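Local coordinates for putative curved DNA-binding protein (Chaetomium thermophilum var. thermophilum DSM 1495, PDB 4IPA), which is an Arx1 protein of the methionine-aminopeptidase-like M24 family that probably acts in ribosome biogenesis and may bind DNA, at residues A[20-23]-A[24-27]; A[176-179]-A[180-183]. One frame throughout, in Å; residues are numbered along the deposited sequence.

Interaction 1 of 2, residues A[20-23]-A[24-27]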
ATOM      1  N   ALA A  20      14.866  12.031  15.911  1.00 40.25           N
ATOM      2  CA  ALA A  20      13.511  12.570  15.854  1.00 42.43           C
ATOM      3  C   ALA A  20      13.220  13.213  14.503  1.00 40.36           C
ATOM      4  O   ALA A  20      14.084  13.858  13.904  1.00 43.89           O
ATOM      5  CB  ALA A  20      13.278  13.582  16.982  1.00 41.10           C
ATOM      6  N   ILE A  21      11.992  13.040  14.031  1.00 38.40           N
ATOM      7  CA  ILE A  21      11.570  13.656  12.781  1.00 37.44           C
ATOM      8  C   ILE A  21      11.227  15.122  13.023  1.00 30.21           C
ATOM      9  O   ILE A  21      10.529  15.448  13.978  1.00 31.87           O
ATOM     10  CB  ILE A  21      10.371  12.919  12.177  1.00 28.21           C
ATOM     11  CG1 ILE A  21      10.539  11.412  12.399  1.00 29.49           C
ATOM     12  CG2 ILE A  21      10.261  13.259  10.705  1.00 25.38           C
ATOM     13  CD1 ILE A  21       9.406  10.546  11.834  1.00 25.72           C
ATOM     14  N   SER A  22      11.745  16.002  12.171  1.00 22.94           N
ATOM     15  CA  SER A  22      11.558  17.420  12.364  1.00 25.24           C
ATOM     16  C   SER A  22      10.096  17.801  12.103  1.00 29.49           C
ATOM     17  O   SER A  22       9.347  17.065  11.443  1.00 22.99           O
ATOM     18  CB  SER A  22      12.519  18.223  11.475  1.00 28.99           C
ATOM     19  OG  SER A  22      12.124  18.235  10.107  1.00 25.05           O
ATOM     20  N   VAL A  23       9.686  18.937  12.651  1.00 26.67           N
ATOM     21  CA  VAL A  23       8.360  19.467  12.367  1.00 23.03           C
ATOM     22  C   VAL A  23       8.196  19.614  10.869  1.00 23.86           C
ATOM     23  O   VAL A  23       7.160  19.261  10.311  1.00 24.98           O
ATOM     24  CB  VAL A  23       8.132  20.830  13.042  1.00 28.27           C
ATOM     25  CG1 VAL A  23       6.845  21.478  12.527  1.00 22.28           C
ATOM     26  CG2 VAL A  23       8.102  20.656  14.571  1.00 27.69           C
ATOM     27  N   ASP A  24       9.230  20.110  10.207  1.00 21.96           N
ATOM     28  CA  ASP A  24       9.131  20.355   8.771  1.00 24.43           C
ATOM     29  C   ASP A  24       8.794  19.082   7.980  1.00 23.48           C
ATOM     30  O   ASP A  24       7.891  19.064   7.151  1.00 21.55           O
ATOM     31  CB  ASP A  24      10.413  20.981   8.241  1.00 20.39           C
ATOM     32  CG  ASP A  24      10.397  21.140   6.729  1.00 27.60           C
ATOM     33  OD1 ASP A  24       9.548  21.896   6.223  1.00 24.95           O
ATOM     34  OD2 ASP A  24      11.232  20.508   6.046  1.00 31.00           O
ATOM     35  N   VAL A  25       9.529  18.019   8.254  1.00 20.81           N
ATOM     36  CA  VAL A  25       9.355  16.760   7.557  1.00 22.56           C
ATOM     37  C   VAL A  25       8.034  16.073   7.945  1.00 22.30           C
ATOM     38  O   VAL A  25       7.265  15.643   7.090  1.00 18.92           O
ATOM     39  CB  VAL A  25      10.571  15.864   7.821  1.00 22.59           C
ATOM     40  CG1 VAL A  25      10.309  14.423   7.374  1.00 21.41           C
ATOM     41  CG2 VAL A  25      11.808  16.482   7.136  1.00 18.21           C
ATOM     42  N   LEU A  26       7.768  16.005   9.239  1.00 17.79           N
ATOM     43  CA  LEU A  26       6.545  15.410   9.721  1.00 20.87           C
ATOM     44  C   LEU A  26       5.333  16.102   9.083  1.00 22.81           C
ATOM     45  O   LEU A  26       4.401  15.444   8.618  1.00 26.70           O
ATOM     46  CB  LEU A  26       6.513  15.507  11.237  1.00 23.62           C
ATOM     47  CG  LEU A  26       5.651  14.511  12.007  1.00 35.40           C
ATOM     48  CD1 LEU A  26       5.747  13.122  11.391  1.00 30.73           C
ATOM     49  CD2 LEU A  26       6.059  14.504  13.488  1.00 28.39           C
ATOM     50  N   THR A  27       5.378  17.428   9.025  1.00 21.99           N
ATOM     51  CA  THR A  27       4.293  18.249   8.488  1.00 23.10           C
ATOM     52  C   THR A  27       4.082  18.060   6.979  1.00 21.12           C
ATOM     53  O   THR A  27       2.954  18.146   6.491  1.00 20.41           O
ATOM     54  CB  THR A  27       4.527  19.757   8.820  1.00 22.99           C
ATOM     55  OG1 THR A  27       4.556  19.924  10.245  1.00 23.06           O
ATOM     56  CG2 THR A  27       3.426  20.634   8.241  1.00 20.58           C
TER
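With chi1 at 75°, Ser22 turns OG in between its own backbone N and carbonyl carbon, and there it faces the N-H of Val25. Thr27 holds OG1 anti to its carbonyl carbon, beside the backbone N, which brings it back over the carbonyl of Val23. Both groups lie at the N-terminal cap and first turn of helix 23-46. Ser22 is the N-cap residue. Its OG accepts from Val25 N at 3.2 Å, and the bond is nearly straight, 166° at the hydrogen. The capping bond gives this first-turn N-H a side-chain acceptor. Ser22 O starts the regular helix bonding by accepting from Leu26 N at 2.9 Å. One residue serves the helix end with both its side chain and its backbone.

Ahead of the cap, Ile21 folds back over the first turn. Its CG2 branch meets CG1 of Val25 at 3.5 Å, and the two side chains cross at about a right angle. Ile21 CG2 lies more loosely against CB of Leu26, at 4.4 Å. Ile21 and Leu26 hold the two positions of a hydrophobic staple, but they touch only loosely, and the closer packing is on Val25.

On another side of the turn, Asp24 directs its carboxylate to Lys28, one turn on, in a salt bridge through OD2. Val23 and Thr27 lie side by side and point the same way, with Val23 CG1 3.6 Å from Thr27 OG1. The carbonyl O of Val23 takes two donors from opposite faces of its plane. Thr27 N gives the helical bond to Val23 O at 2.9 Å. Thr27 OG1 comes in to Val23 O at 2.7 Å, 36° above the carbonyl plane.

Interaction 2 of 2, residues A[176-179]-A[180-183]; sequences TGTD and EEKA
OE1 of Glu181 is gripped by two donors, both from Thr178. The backbone N of Thr178 reaches Glu181 OE1 at 2.9 Å with an almost straight bond, 169° at the hydrogen. This bond uses the anti lone pair, the one away from OE2. Thr178 OG1 also donates to Glu181 OE1, at 2.9 Å, from the same anti side but 27° out of the carboxylate plane. The two bonds limit how the carboxylate can turn.

Thr178 OG1 works in both directions. Thr178 OG1 also accepts from Glu181 N at 3.0 Å, so each residue caps the backbone N-H of the other. A chi1 of 58° places OG1 between the backbone N and carbonyl carbon of Thr178, facing the helix end. The Glu181 side chain crosses that of Thr178 at a slant, with Glu181 CG 3.1 Å from Thr178 OG1. The negative carboxylate sits by the N-terminus of the helix, where the helix dipole would probably favour it.

Thr178 O accepts from Lys182 N at 3.0 Å, and Asp179 O accepts from Ala183 N in the next bond of the helix. The extended side chain of Lys182 runs back past the cap, and its CE packs 3.5 Å from Gly177 O. Gly177 has a positive phi, and Gly177 CA lies 3.7 Å from Glu181 OE1.

Such reciprocal bonding between the N-cap residue and the residue three positions later is a capping box, here at the start of helix 179-186.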
ATOM      1  N   THR A 176       5.289  -0.312  30.382  1.00 29.57           N
ATOM      2  CA  THR A 176       4.837   0.328  31.609  1.00 35.55           C
ATOM      3  C   THR A 176       5.264  -0.512  32.811  1.00 34.17           C
ATOM      4  O   THR A 176       5.834  -1.590  32.653  1.00 36.78           O
ATOM      5  CB  THR A 176       3.298   0.519  31.607  1.00 37.79           C
ATOM      6  OG1 THR A 176       2.650  -0.759  31.565  1.00 39.70           O
ATOM      7  CG2 THR A 176       2.866   1.325  30.388  1.00 37.19           C
ATOM      8  N   GLY A 177       4.991  -0.016  34.011  1.00 35.82           N
ATOM      9  CA  GLY A 177       5.248  -0.784  35.215  1.00 32.94           C
ATOM     10  C   GLY A 177       6.533  -0.383  35.910  1.00 29.11           C
ATOM     11  O   GLY A 177       6.950   0.765  35.844  1.00 30.25           O
ATOM     12  N   THR A 178       7.157  -1.341  36.585  1.00 27.93           N
ATOM     13  CA  THR A 178       8.386  -1.096  37.322  1.00 29.45           C
ATOM     14  C   THR A 178       9.541  -0.803  36.380  1.00 30.17           C
ATOM     15  O   THR A 178       9.495  -1.136  35.197  1.00 29.10           O
ATOM     16  CB  THR A 178       8.794  -2.333  38.124  1.00 32.70           C
ATOM     17  OG1 THR A 178       8.957  -3.431  37.217  1.00 26.87           O
ATOM     18  CG2 THR A 178       7.733  -2.691  39.208  1.00 27.04           C
ATOM     19  N   ASP A 179      10.591  -0.203  36.920  1.00 27.93           N
ATOM     20  CA  ASP A 179      11.814   0.010  36.162  1.00 29.40           C
ATOM     21  C   ASP A 179      12.401  -1.314  35.681  1.00 29.65           C
ATOM     22  O   ASP A 179      13.026  -1.381  34.625  1.00 27.38           O
ATOM     23  CB  ASP A 179      12.835   0.738  37.023  1.00 29.28           C
ATOM     24  CG  ASP A 179      12.459   2.184  37.280  1.00 33.89           C
ATOM     25  OD1 ASP A 179      11.296   2.574  37.019  1.00 33.00           O
ATOM     26  OD2 ASP A 179      13.334   2.929  37.754  1.00 34.49           O
ATOM     27  N   GLU A 180      12.206  -2.367  36.463  1.00 25.64           N
ATOM     28  CA  GLU A 180      12.767  -3.662  36.122  1.00 28.10           C
ATOM     29  C   GLU A 180      12.026  -4.303  34.946  1.00 29.93           C
ATOM     30  O   GLU A 180      12.637  -4.986  34.116  1.00 26.49           O
ATOM     31  CB  GLU A 180      12.768  -4.591  37.338  1.00 31.85           C
ATOM     32  CG  GLU A 180      13.778  -4.198  38.426  1.00 31.89           C
ATOM     33  CD  GLU A 180      13.185  -3.298  39.505  1.00 30.29           C
ATOM     34  OE1 GLU A 180      12.261  -2.511  39.211  1.00 27.57           O
ATOM     35  OE2 GLU A 180      13.655  -3.380  40.658  1.00 29.86           O
ATOM     36  N   GLU A 181      10.716  -4.074  34.888  1.00 23.46           N
ATOM     37  CA  GLU A 181       9.872  -4.572  33.803  1.00 30.76           C
ATOM     38  C   GLU A 181      10.177  -3.797  32.531  1.00 28.56           C
ATOM     39  O   GLU A 181      10.320  -4.376  31.450  1.00 27.93           O
ATOM     40  CB  GLU A 181       8.381  -4.450  34.167  1.00 27.71           C
ATOM     41  CG  GLU A 181       7.912  -5.491  35.192  1.00 33.58           C
ATOM     42  CD  GLU A 181       6.526  -5.200  35.789  1.00 43.96           C
ATOM     43  OE1 GLU A 181       6.309  -4.097  36.355  1.00 36.21           O
ATOM     44  OE2 GLU A 181       5.652  -6.095  35.699  1.00 46.16           O
ATOM     45  N   LYS A 182      10.289  -2.483  32.687  1.00 29.16           N
ATOM     46  CA  LYS A 182      10.673  -1.593  31.600  1.00 28.68           C
ATOM     47  C   LYS A 182      12.039  -1.926  31.001  1.00 28.92           C
ATOM     48  O   LYS A 182      12.221  -1.836  29.783  1.00 31.48           O
ATOM     49  CB  LYS A 182      10.653  -0.144  32.075  1.00 26.53           C
ATOM     50  CG  LYS A 182       9.252   0.440  32.233  1.00 30.17           C
ATOM     51  CD  LYS A 182       9.332   1.906  32.651  1.00 30.35           C
ATOM     52  CE  LYS A 182       7.967   2.480  32.960  1.00 36.86           C
ATOM     53  NZ  LYS A 182       8.098   3.761  33.719  1.00 40.40           N
ATOM     54  N   ALA A 183      12.999  -2.300  31.849  1.00 26.50           N
ATOM     55  CA  ALA A 183      14.334  -2.664  31.364  1.00 28.03           C
ATOM     56  C   ALA A 183      14.333  -4.026  30.672  1.00 27.05           C
ATOM     57  O   ALA A 183      15.067  -4.235  29.710  1.00 26.04           O
ATOM     58  CB  ALA A 183      15.357  -2.636  32.493  1.00 25.32           C
TER

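In the fold
Both contacts are helix N-termini on the surface, each local in sequence. Interaction 1 opens the long helix 23-46, at the start of the modelled chain. Interaction 2 opens the short helix 179-186, which follows the loop after helix 148-167. Their centres are 30 Å apart and their nearest atoms about 20 Å, so they do not touch. Interaction 2 lies farther out, with its centre 36 Å from the centre of the chain against 22 Å for interaction 1. Both use a hydroxyl N-cap, but only in 176-183 does a glutamate return the bond. Neither contact includes a metal or ligand.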